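Long-range contacts in putative peptidase M23 (Pseudomonas aeruginosa PAO1, PDB 2HSI), which binds zinc and is probably a metalloendopeptidase of the M23 family, whose members commonly cut peptide bonds in bacterial cell walls: residues P50-L61 / W70-T80; L152-L162 / P273-Q281. All coordinates share one frame; numbering follows the deposited sequence.

Contact 1 of 2, residues P50-L61 / W70-T80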
loop_
_atom_site.group_PDB
_atom_site.type_symbol
_atom_site.label_atom_id
_atom_site.label_comp_id
_atom_site.label_asym_id
_atom_site.label_seq_id
_atom_site.Cartn_x
_atom_site.Cartn_y
_atom_site.Cartn_z
ATOM N N PRO A 50 -19.776 -6.728 -9.462
ATOM C CA PRO A 50 -18.539 -6.780 -8.672
ATOM C C PRO A 50 -18.681 -7.604 -7.394
ATOM O O PRO A 50 -19.580 -7.347 -6.589
ATOM C CB PRO A 50 -18.268 -5.310 -8.327
ATOM C CG PRO A 50 -19.088 -4.524 -9.260
ATOM C CD PRO A 50 -20.273 -5.347 -9.604
ATOM N N PRO A 51 -17.821 -8.621 -7.225
ATOM C CA PRO A 51 -17.860 -9.339 -5.970
ATOM C C PRO A 51 -17.069 -8.582 -4.906
ATOM O O PRO A 51 -16.268 -7.698 -5.237
ATOM C CB PRO A 51 -17.163 -10.653 -6.309
ATOM C CG PRO A 51 -16.199 -10.312 -7.367
ATOM C CD PRO A 51 -16.806 -9.167 -8.142
ATOM N N ARG A 52 -17.272 -8.947 -3.650
ATOM C CA ARG A 52 -16.401 -8.470 -2.580
ATOM C C ARG A 52 -15.526 -9.647 -2.124
ATOM O O ARG A 52 -15.940 -10.800 -2.200
ATOM C CB ARG A 52 -17.219 -7.948 -1.408
ATOM C CG ARG A 52 -17.853 -6.585 -1.624
ATOM C CD ARG A 52 -18.406 -6.055 -0.297
ATOM N NE ARG A 52 -18.698 -4.623 -0.350
ATOM C CZ ARG A 52 -19.923 -4.097 -0.383
ATOM N NH1 ARG A 52 -20.997 -4.876 -0.358
ATOM N NH2 ARG A 52 -20.077 -2.781 -0.433
ATOM N N ALA A 53 -14.317 -9.350 -1.666
ATOM C CA ALA A 53 -13.394 -10.402 -1.236
ATOM C C ALA A 53 -12.744 -10.008 0.080
ATOM O O ALA A 53 -12.594 -8.827 0.362
ATOM C CB ALA A 53 -12.340 -10.651 -2.295
ATOM N N PHE A 54 -12.374 -11.011 0.879
ATOM C CA PHE A 54 -11.825 -10.813 2.222
ATOM C C PHE A 54 -10.689 -11.800 2.434
ATOM O O PHE A 54 -10.823 -12.983 2.099
ATOM C CB PHE A 54 -12.896 -11.037 3.301
ATOM C CG PHE A 54 -13.987 -10.004 3.305
ATOM C CD1 PHE A 54 -13.886 -8.880 4.117
ATOM C CD2 PHE A 54 -15.122 -10.156 2.500
ATOM C CE1 PHE A 54 -14.889 -7.924 4.127
ATOM C CE2 PHE A 54 -16.115 -9.202 2.497
ATOM C CZ PHE A 54 -16.003 -8.088 3.311
ATOM N N TYR A 55 -9.577 -11.306 2.973
ATOM C CA TYR A 55 -8.443 -12.149 3.367
ATOM C C TYR A 55 -8.082 -11.885 4.816
ATOM O O TYR A 55 -7.780 -10.746 5.187
ATOM C CB TYR A 55 -7.240 -11.883 2.461
ATOM C CG TYR A 55 -5.979 -12.656 2.819
ATOM C CD1 TYR A 55 -5.988 -14.063 2.896
ATOM C CD2 TYR A 55 -4.771 -11.990 3.040
ATOM C CE1 TYR A 55 -4.831 -14.772 3.208
ATOM C CE2 TYR A 55 -3.612 -12.688 3.347
ATOM C CZ TYR A 55 -3.648 -14.078 3.430
ATOM O OH TYR A 55 -2.496 -14.760 3.728
ATOM N N GLN A 56 -8.126 -12.948 5.627
ATOM C CA GLN A 56 -7.938 -12.870 7.088
ATOM C C GLN A 56 -8.909 -11.871 7.745
ATOM O O GLN A 56 -8.554 -11.182 8.702
ATOM C CB GLN A 56 -6.463 -12.570 7.438
ATOM C CG GLN A 56 -5.458 -13.518 6.747
ATOM C CD GLN A 56 -3.989 -13.113 6.897
ATOM O OE1 GLN A 56 -3.629 -11.940 6.793
ATOM N NE2 GLN A 56 -3.132 -14.102 7.105
ATOM N N GLY A 57 -10.123 -11.784 7.201
ATOM C CA GLY A 57 -11.162 -10.882 7.727
ATOM C C GLY A 57 -11.105 -9.434 7.241
ATOM O O GLY A 57 -11.955 -8.628 7.598
ATOM N N LYS A 58 -10.103 -9.110 6.432
ATOM C CA LYS A 58 -9.878 -7.751 5.932
ATOM C C LYS A 58 -10.331 -7.655 4.476
ATOM O O LYS A 58 -9.982 -8.522 3.681
ATOM C CB LYS A 58 -8.390 -7.406 5.998
ATOM C CG LYS A 58 -7.706 -7.635 7.370
ATOM C CD LYS A 58 -7.698 -6.371 8.217
ATOM C CE LYS A 58 -7.121 -6.607 9.623
ATOM N NZ LYS A 58 -5.647 -6.834 9.634
ATOM N N PRO A 59 -11.077 -6.584 4.117
ATOM C CA PRO A 59 -11.522 -6.410 2.725
ATOM C C PRO A 59 -10.358 -6.199 1.758
ATOM O O PRO A 59 -9.376 -5.526 2.099
ATOM C CB PRO A 59 -12.441 -5.176 2.800
ATOM C CG PRO A 59 -12.001 -4.441 4.002
ATOM C CD PRO A 59 -11.563 -5.493 4.982
ATOM N N VAL A 60 -10.482 -6.781 0.565
ATOM C CA VAL A 60 -9.410 -6.871 -0.414
ATOM C C VAL A 60 -9.796 -6.161 -1.724
ATOM O O VAL A 60 -10.963 -6.178 -2.112
ATOM C CB VAL A 60 -9.083 -8.378 -0.684
ATOM C CG1 VAL A 60 -8.237 -8.581 -1.915
ATOM C CG2 VAL A 60 -8.421 -8.989 0.530
ATOM N N LEU A 61 -8.804 -5.544 -2.371
ATOM C CA LEU A 61 -8.938 -4.895 -3.693
ATOM C C LEU A 61 -9.409 -5.868 -4.780
ATOM O O LEU A 61 -8.790 -6.917 -5.020
ATOM C CB LEU A 61 -7.603 -4.263 -4.107
ATOM C CG LEU A 61 -7.396 -3.725 -5.535
ATOM C CD1 LEU A 61 -8.384 -2.626 -5.823
ATOM C CD2 LEU A 61 -5.974 -3.219 -5.726
ATOM N N TRP A 70 -13.094 -10.885 -12.884
ATOM C CA TRP A 70 -12.804 -10.292 -11.587
ATOM C C TRP A 70 -11.664 -11.015 -10.880
ATOM O O TRP A 70 -11.656 -12.252 -10.742
ATOM C CB TRP A 70 -14.047 -10.277 -10.703
ATOM C CG TRP A 70 -15.128 -9.344 -11.161
ATOM C CD1 TRP A 70 -16.337 -9.692 -11.714
ATOM C CD2 TRP A 70 -15.122 -7.905 -11.081
ATOM N NE1 TRP A 70 -17.074 -8.556 -11.986
ATOM C CE2 TRP A 70 -16.355 -7.451 -11.603
ATOM C CE3 TRP A 70 -14.201 -6.958 -10.603
ATOM C CZ2 TRP A 70 -16.684 -6.080 -11.677
ATOM C CZ3 TRP A 70 -14.529 -5.599 -10.677
ATOM C CH2 TRP A 70 -15.759 -5.179 -11.218
ATOM N N ILE A 71 -10.688 -10.229 -10.445
ATOM C CA ILE A 71 -9.542 -10.763 -9.716
ATOM C C ILE A 71 -9.391 -9.997 -8.400
ATOM O O ILE A 71 -9.763 -8.825 -8.313
ATOM C CB ILE A 71 -8.222 -10.694 -10.552
ATOM C CG1 ILE A 71 -8.025 -9.296 -11.154
ATOM C CG2 ILE A 71 -8.196 -11.770 -11.655
ATOM C CD1 ILE A 71 -6.628 -9.018 -11.691
ATOM N N ALA A 72 -8.888 -10.675 -7.370
ATOM C CA ALA A 72 -8.440 -9.983 -6.156
ATOM C C ALA A 72 -6.927 -9.770 -6.217
ATOM O O ALA A 72 -6.181 -10.631 -6.702
ATOM C CB ALA A 72 -8.822 -10.774 -4.908
ATOM N N VAL A 73 -6.474 -8.618 -5.734
ATOM C CA VAL A 73 -5.049 -8.297 -5.665
ATOM C C VAL A 73 -4.764 -8.195 -4.174
ATOM O O VAL A 73 -5.155 -7.217 -3.527
ATOM C CB VAL A 73 -4.709 -6.979 -6.427
ATOM C CG1 VAL A 73 -3.240 -6.605 -6.276
ATOM C CG2 VAL A 73 -5.046 -7.115 -7.910
ATOM N N VAL A 74 -4.126 -9.241 -3.642
ATOM C CA VAL A 74 -4.133 -9.530 -2.203
ATOM C C VAL A 74 -2.753 -9.279 -1.611
ATOM O O VAL A 74 -1.765 -9.841 -2.084
ATOM C CB VAL A 74 -4.528 -11.023 -1.917
ATOM C CG1 VAL A 74 -4.698 -11.283 -0.414
ATOM C CG2 VAL A 74 -5.804 -11.426 -2.658
ATOM N N GLY A 75 -2.692 -8.438 -0.580
ATOM C CA GLY A 75 -1.444 -8.201 0.144
ATOM C C GLY A 75 -1.196 -9.314 1.153
ATOM O O GLY A 75 -2.095 -9.669 1.914
ATOM N N ILE A 76 0.019 -9.866 1.145
ATOM C CA ILE A 76 0.391 -10.957 2.056
ATOM C C ILE A 76 1.327 -10.431 3.146
ATOM O O ILE A 76 2.449 -10.022 2.851
ATOM C CB ILE A 76 1.085 -12.129 1.310
ATOM C CG1 ILE A 76 0.325 -12.515 0.032
ATOM C CG2 ILE A 76 1.282 -13.330 2.242
ATOM C CD1 ILE A 76 -1.113 -12.976 0.242
ATOM N N PRO A 77 0.867 -10.429 4.414
ATOM C CA PRO A 77 1.768 -9.933 5.475
ATOM C C PRO A 77 3.104 -10.679 5.538
ATOM O O PRO A 77 3.175 -11.868 5.202
ATOM C CB PRO A 77 0.965 -10.162 6.749
ATOM C CG PRO A 77 -0.465 -10.188 6.303
ATOM C CD PRO A 77 -0.454 -10.810 4.952
ATOM N N LEU A 78 4.151 -9.975 5.951
ATOM C CA LEU A 78 5.496 -10.555 6.052
ATOM C C LEU A 78 5.571 -11.719 7.059
ATOM O O LEU A 78 6.378 -12.631 6.900
ATOM C CB LEU A 78 6.527 -9.463 6.375
ATOM C CG LEU A 78 8.012 -9.768 6.127
ATOM C CD1 LEU A 78 8.339 -9.930 4.639
ATOM C CD2 LEU A 78 8.891 -8.694 6.757
ATOM N N SER A 79 4.696 -11.705 8.058
ATOM C CA SER A 79 4.629 -12.778 9.056
ATOM C C SER A 79 3.881 -14.048 8.593
ATOM O O SER A 79 3.855 -15.050 9.314
ATOM C CB SER A 79 4.026 -12.244 10.362
ATOM O OG SER A 79 2.675 -11.864 10.186
ATOM N N THR A 80 3.286 -14.013 7.398
ATOM C CA THR A 80 2.538 -15.158 6.870
ATOM C C THR A 80 3.436 -16.356 6.589
ATOM O O THR A 80 4.421 -16.249 5.861
ATOM C CB THR A 80 1.788 -14.808 5.568
ATOM O OG1 THR A 80 1.051 -13.595 5.753
ATOM C CG2 THR A 80 0.827 -15.914 5.164
HETATM O O HOH W 1 -0.486 -13.755 7.997
HETATM O O HOH W 2 -6.115 -5.957 -1.277
#
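The carbonyl O of Leu61 is held twice: Val73 N donates to it over 3.0 Å at an N-H...O angle of 164°, and Ala72 CA brings a weaker C-H...O contact. The bond belongs to the hairpin of strands 58-64 and 70-75, part of the six-stranded antiparallel sheet of the M23 N-terminal domain. On the other side of the same Leu61-Val73 pair, a water accepts from Leu61 N and donates to Val73 O; it stands in for the second direct bond, where the N-to-C directions of segments 58-61 and 70-75 make 120° rather than 180°. Val60 CG1, anti to its backbone N, reaches between Ala72 CB and Val74 CG2, each at 3.8 Å.

Strand 52-55 leads through the type I' turn Tyr55-Lys58 into strand 58-64, and its own side chains also touch 70-75. With CG anti to the backbone N (chi1 177°), the Tyr55 side chain extends toward the second segment and crosses that of Val74 at about a right angle, CD2 3.5 Å from Val74 CG1, while Pro77 CD sits at the ring edge. Its hydroxyl is hydrogen-bonded to Gln85 of strand 83-90, and Gln56 CG covers the ring centre. At the other end Trp70 presents one face to two prolines: Pro51 CD stands 3.5 Å from the centroid of the five-membered ring and Pro50 CA 4.0 Å from that of the six-membered ring, both CH-pi contacts. The indole NE1 is tied to Gly48 O. Beyond the strand, Pro77 O accepts from Thr80 N and, from the same face, from Thr80 OG1; a water donates to that OG1 2.7 Å away and accepts from Gln56 NE2.

Contact 2 of 2, residues L152-L162 / P273-Q281; sequences LMLDKPVDGPL and PAIFIGAFQ
A short, weakly bonded helix near the C-terminus, 273-277, ends in a Schellman motif, and its last turn is met by the irregular segment 152-162. Phe276 O takes the N-H of Leu154 at 2.9 Å; the donor stands 40° out of the carbonyl plane, and the N-H...O angle is 152°. Met153 CG also lies against this oxygen, and its extended side chain continues until CE reaches Ile277 O. Gly278, at positive phi, turns the chain out of the helix, with Ala279 N bonding back to Ala274 O over 2.7 Å.

Leu154 and Phe276 run side by side in the same direction, Leu154 CD1 lying 3.7 Å from Phe276 CB, while Leu152 O approaches CD1 of Phe276 at the ring edge, in its plane. Ile277 splits its contacts between two branches. CG2 touches Leu154 O at 3.4 Å; CG1 stands between the backbone N and the carbonyl carbon (chi1 63°) and carries CD1 to Leu162 CD2, tip to tip at 3.9 Å, and to CG of Lys156, whose side chain crosses that of Ile277 at about a right angle. Lys156 then bends at chi3, and NZ donates to Gly160 O within its own segment, from above the carbonyl plane.

Leu162 also packs on Leu183 of strand 183-185, and its side chain is about 7 Å from that of the zinc ligand Asp184. Leu154 rests on Trp262 of strand 260-266, and Leu152 meets Leu31 of helix 26-31. Through Phe276, which touches Leu31 and Leu266, the helix 273-277 meets both helix 26-31 and strand 260-266 of the sheet that carries zinc ligands.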
loop_
_atom_site.group_PDB
_atom_site.type_symbol
_atom_site.label_atom_id
_atom_site.label_comp_id
_atom_site.label_asym_id
_atom_site.label_seq_id
_atom_site.Cartn_x
_atom_site.Cartn_y
_atom_site.Cartn_z
ATOM N N LEU A 152 -2.360 0.239 -11.248
ATOM C CA LEU A 152 -1.846 -0.744 -10.301
ATOM C C LEU A 152 -0.337 -0.831 -10.381
ATOM O O LEU A 152 0.322 -1.098 -9.376
ATOM C CB LEU A 152 -2.479 -2.120 -10.512
ATOM C CG LEU A 152 -3.992 -2.287 -10.352
ATOM C CD1 LEU A 152 -4.355 -3.754 -10.593
ATOM C CD2 LEU A 152 -4.492 -1.824 -8.993
ATOM N N MET A 153 0.208 -0.607 -11.575
ATOM C CA MET A 153 1.642 -0.397 -11.713
ATOM C C MET A 153 1.920 1.041 -11.314
ATOM O O MET A 153 1.399 1.984 -11.929
ATOM C CB MET A 153 2.143 -0.673 -13.131
ATOM C CG MET A 153 3.669 -0.592 -13.246
ATOM S SD MET A 153 4.376 -0.989 -14.861
ATOM C CE MET A 153 6.125 -1.061 -14.450
ATOM N N LEU A 154 2.739 1.200 -10.283
ATOM C CA LEU A 154 2.966 2.498 -9.653
ATOM C C LEU A 154 4.222 3.175 -10.168
ATOM O O LEU A 154 5.196 2.507 -10.530
ATOM C CB LEU A 154 3.066 2.324 -8.133
ATOM C CG LEU A 154 1.860 1.728 -7.408
ATOM C CD1 LEU A 154 2.113 1.631 -5.909
ATOM C CD2 LEU A 154 0.610 2.536 -7.698
ATOM N N ASP A 155 4.193 4.505 -10.207
ATOM C CA ASP A 155 5.395 5.271 -10.484
ATOM C C ASP A 155 6.243 5.308 -9.233
ATOM O O ASP A 155 5.718 5.283 -8.123
ATOM C CB ASP A 155 5.062 6.709 -10.866
ATOM C CG ASP A 155 4.311 6.819 -12.169
ATOM O OD1 ASP A 155 4.361 5.885 -12.998
ATOM O OD2 ASP A 155 3.671 7.869 -12.365
ATOM N N LYS A 156 7.558 5.368 -9.422
ATOM C CA LYS A 156 8.467 5.725 -8.343
ATOM C C LYS A 156 8.066 7.112 -7.836
ATOM O O LYS A 156 7.825 8.015 -8.637
ATOM C CB LYS A 156 9.913 5.746 -8.835
ATOM C CG LYS A 156 10.497 4.378 -9.118
ATOM C CD LYS A 156 11.836 4.489 -9.823
ATOM C CE LYS A 156 12.884 5.095 -8.914
ATOM N NZ LYS A 156 14.192 5.237 -9.606
ATOM N N PRO A 157 7.939 7.266 -6.507
ATOM C CA PRO A 157 7.574 8.556 -5.925
ATOM C C PRO A 157 8.685 9.607 -5.960
ATOM O O PRO A 157 8.397 10.798 -5.835
ATOM C CB PRO A 157 7.195 8.208 -4.489
ATOM C CG PRO A 157 7.851 6.923 -4.209
ATOM C CD PRO A 157 8.113 6.218 -5.489
ATOM N N VAL A 158 9.933 9.171 -6.132
ATOM C CA VAL A 158 11.060 10.090 -6.347
ATOM C C VAL A 158 11.964 9.585 -7.470
ATOM O O VAL A 158 12.102 8.369 -7.659
ATOM C CB VAL A 158 11.911 10.294 -5.062
ATOM C CG1 VAL A 158 11.187 11.172 -4.047
ATOM C CG2 VAL A 158 12.270 8.976 -4.436
ATOM N N ASP A 159 12.566 10.512 -8.214
ATOM C CA ASP A 159 13.513 10.165 -9.270
ATOM C C ASP A 159 14.911 9.961 -8.681
ATOM O O ASP A 159 15.747 10.869 -8.699
ATOM C CB ASP A 159 13.527 11.241 -10.368
ATOM C CG ASP A 159 12.157 11.461 -11.003
ATOM O OD1 ASP A 159 11.417 10.474 -11.214
ATOM O OD2 ASP A 159 11.825 12.628 -11.304
ATOM N N GLY A 160 15.149 8.767 -8.149
ATOM C CA GLY A 160 16.420 8.428 -7.526
ATOM C C GLY A 160 16.541 6.934 -7.306
ATOM O O GLY A 160 15.541 6.214 -7.394
ATOM N N PRO A 161 17.765 6.457 -7.012
ATOM C CA PRO A 161 18.029 5.030 -6.828
ATOM C C PRO A 161 17.400 4.492 -5.549
ATOM O O PRO A 161 17.265 5.232 -4.571
ATOM C CB PRO A 161 19.562 4.961 -6.728
ATOM C CG PRO A 161 20.057 6.297 -7.215
ATOM C CD PRO A 161 18.988 7.259 -6.838
ATOM N N LEU A 162 17.009 3.220 -5.580
ATOM C CA LEU A 162 16.473 2.529 -4.409
ATOM C C LEU A 162 17.594 2.309 -3.400
ATOM O O LEU A 162 18.747 2.092 -3.778
ATOM C CB LEU A 162 15.843 1.178 -4.789
ATOM C CG LEU A 162 14.959 1.022 -6.036
ATOM C CD1 LEU A 162 15.781 0.510 -7.216
ATOM C CD2 LEU A 162 13.833 0.047 -5.756
ATOM N N PRO A 273 7.026 -2.472 -1.946
ATOM C CA PRO A 273 6.712 -1.490 -2.979
ATOM C C PRO A 273 7.445 -1.735 -4.300
ATOM O O PRO A 273 6.962 -1.289 -5.336
ATOM C CB PRO A 273 7.166 -0.169 -2.343
ATOM C CG PRO A 273 7.088 -0.436 -0.876
ATOM C CD PRO A 273 7.642 -1.820 -0.778
ATOM N N ALA A 274 8.569 -2.462 -4.258
ATOM C CA ALA A 274 9.343 -2.798 -5.463
ATOM C C ALA A 274 8.548 -3.643 -6.477
ATOM O O ALA A 274 8.769 -3.530 -7.672
ATOM C CB ALA A 274 10.661 -3.484 -5.103
ATOM N N ILE A 275 7.620 -4.465 -5.983
ATOM C CA ILE A 275 6.720 -5.266 -6.836
ATOM C C ILE A 275 5.943 -4.365 -7.810
ATOM O O ILE A 275 5.868 -4.637 -9.014
ATOM C CB ILE A 275 5.748 -6.112 -5.959
ATOM C CG1 ILE A 275 6.526 -7.156 -5.147
ATOM C CG2 ILE A 275 4.622 -6.784 -6.801
ATOM C CD1 ILE A 275 5.706 -7.848 -4.089
ATOM N N PHE A 276 5.428 -3.257 -7.281
ATOM C CA PHE A 276 4.574 -2.336 -8.022
ATOM C C PHE A 276 5.312 -1.452 -9.027
ATOM O O PHE A 276 4.702 -0.930 -9.958
ATOM C CB PHE A 276 3.783 -1.470 -7.034
ATOM C CG PHE A 276 2.891 -2.267 -6.132
ATOM C CD1 PHE A 276 1.580 -2.543 -6.506
ATOM C CD2 PHE A 276 3.370 -2.770 -4.926
ATOM C CE1 PHE A 276 0.754 -3.294 -5.689
ATOM C CE2 PHE A 276 2.554 -3.529 -4.113
ATOM C CZ PHE A 276 1.241 -3.787 -4.493
ATOM N N ILE A 277 6.612 -1.268 -8.829
ATOM C CA ILE A 277 7.411 -0.462 -9.757
ATOM C C ILE A 277 8.191 -1.343 -10.747
ATOM O O ILE A 277 8.877 -0.837 -11.634
ATOM C CB ILE A 277 8.342 0.561 -9.009
ATOM C CG1 ILE A 277 9.380 -0.158 -8.136
ATOM C CG2 ILE A 277 7.497 1.560 -8.179
ATOM C CD1 ILE A 277 10.367 0.775 -7.429
ATOM N N GLY A 278 8.059 -2.660 -10.586
ATOM C CA GLY A 278 8.732 -3.642 -11.440
ATOM C C GLY A 278 10.143 -4.028 -11.014
ATOM O O GLY A 278 10.963 -4.389 -11.860
ATOM N N ALA A 279 10.415 -3.984 -9.709
ATOM C CA ALA A 279 11.770 -4.183 -9.183
ATOM C C ALA A 279 11.921 -5.323 -8.153
ATOM O O ALA A 279 12.850 -5.309 -7.346
ATOM C CB ALA A 279 12.310 -2.863 -8.618
ATOM N N PHE A 280 11.005 -6.292 -8.189
ATOM C CA PHE A 280 11.104 -7.538 -7.415
ATOM C C PHE A 280 11.972 -8.501 -8.257
ATOM O O PHE A 280 11.620 -8.727 -9.415
ATOM C CB PHE A 280 9.682 -8.093 -7.196
ATOM C CG PHE A 280 9.616 -9.387 -6.421
ATOM C CD1 PHE A 280 9.688 -10.620 -7.076
ATOM C CD2 PHE A 280 9.434 -9.376 -5.041
ATOM C CE1 PHE A 280 9.615 -11.819 -6.361
ATOM C CE2 PHE A 280 9.355 -10.567 -4.324
ATOM C CZ PHE A 280 9.449 -11.791 -4.985
ATOM N N GLN A 281 13.080 -9.088 -7.766
ATOM C CA GLN A 281 13.627 -9.139 -6.382
ATOM C C GLN A 281 12.824 -10.004 -5.419
ATOM O O GLN A 281 12.992 -11.224 -5.398
ATOM C CB GLN A 281 13.940 -7.759 -5.774
ATOM C CG GLN A 281 15.119 -7.729 -4.803
ATOM C CD GLN A 281 16.428 -7.318 -5.465
ATOM O OE1 GLN A 281 16.709 -7.682 -6.609
ATOM N NE2 GLN A 281 17.239 -6.555 -4.739
#

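The two contacts follow one another along the chain, contact 1 closing before contact 2 opens, and their centres lie 21 Å apart. Contact 1 is local, within the six-stranded antiparallel sheet of the N-terminal domain and away from the metal. Contact 2 spans 110 intervening residues and brings the chain's C-terminal helix back to the segment that leads into the peptidase sheet, whose strand 183-185 carries a zinc ligand. They meet where Leu61 CD2 touches Leu152 CD2 at 3.8 Å. Polar ties add to this: Lys58 pairs with Asp268 and Gly75 N with Asn267 OD1, so contact 1 reaches the turn between strands 260-266 and 269-271, joining the two domains.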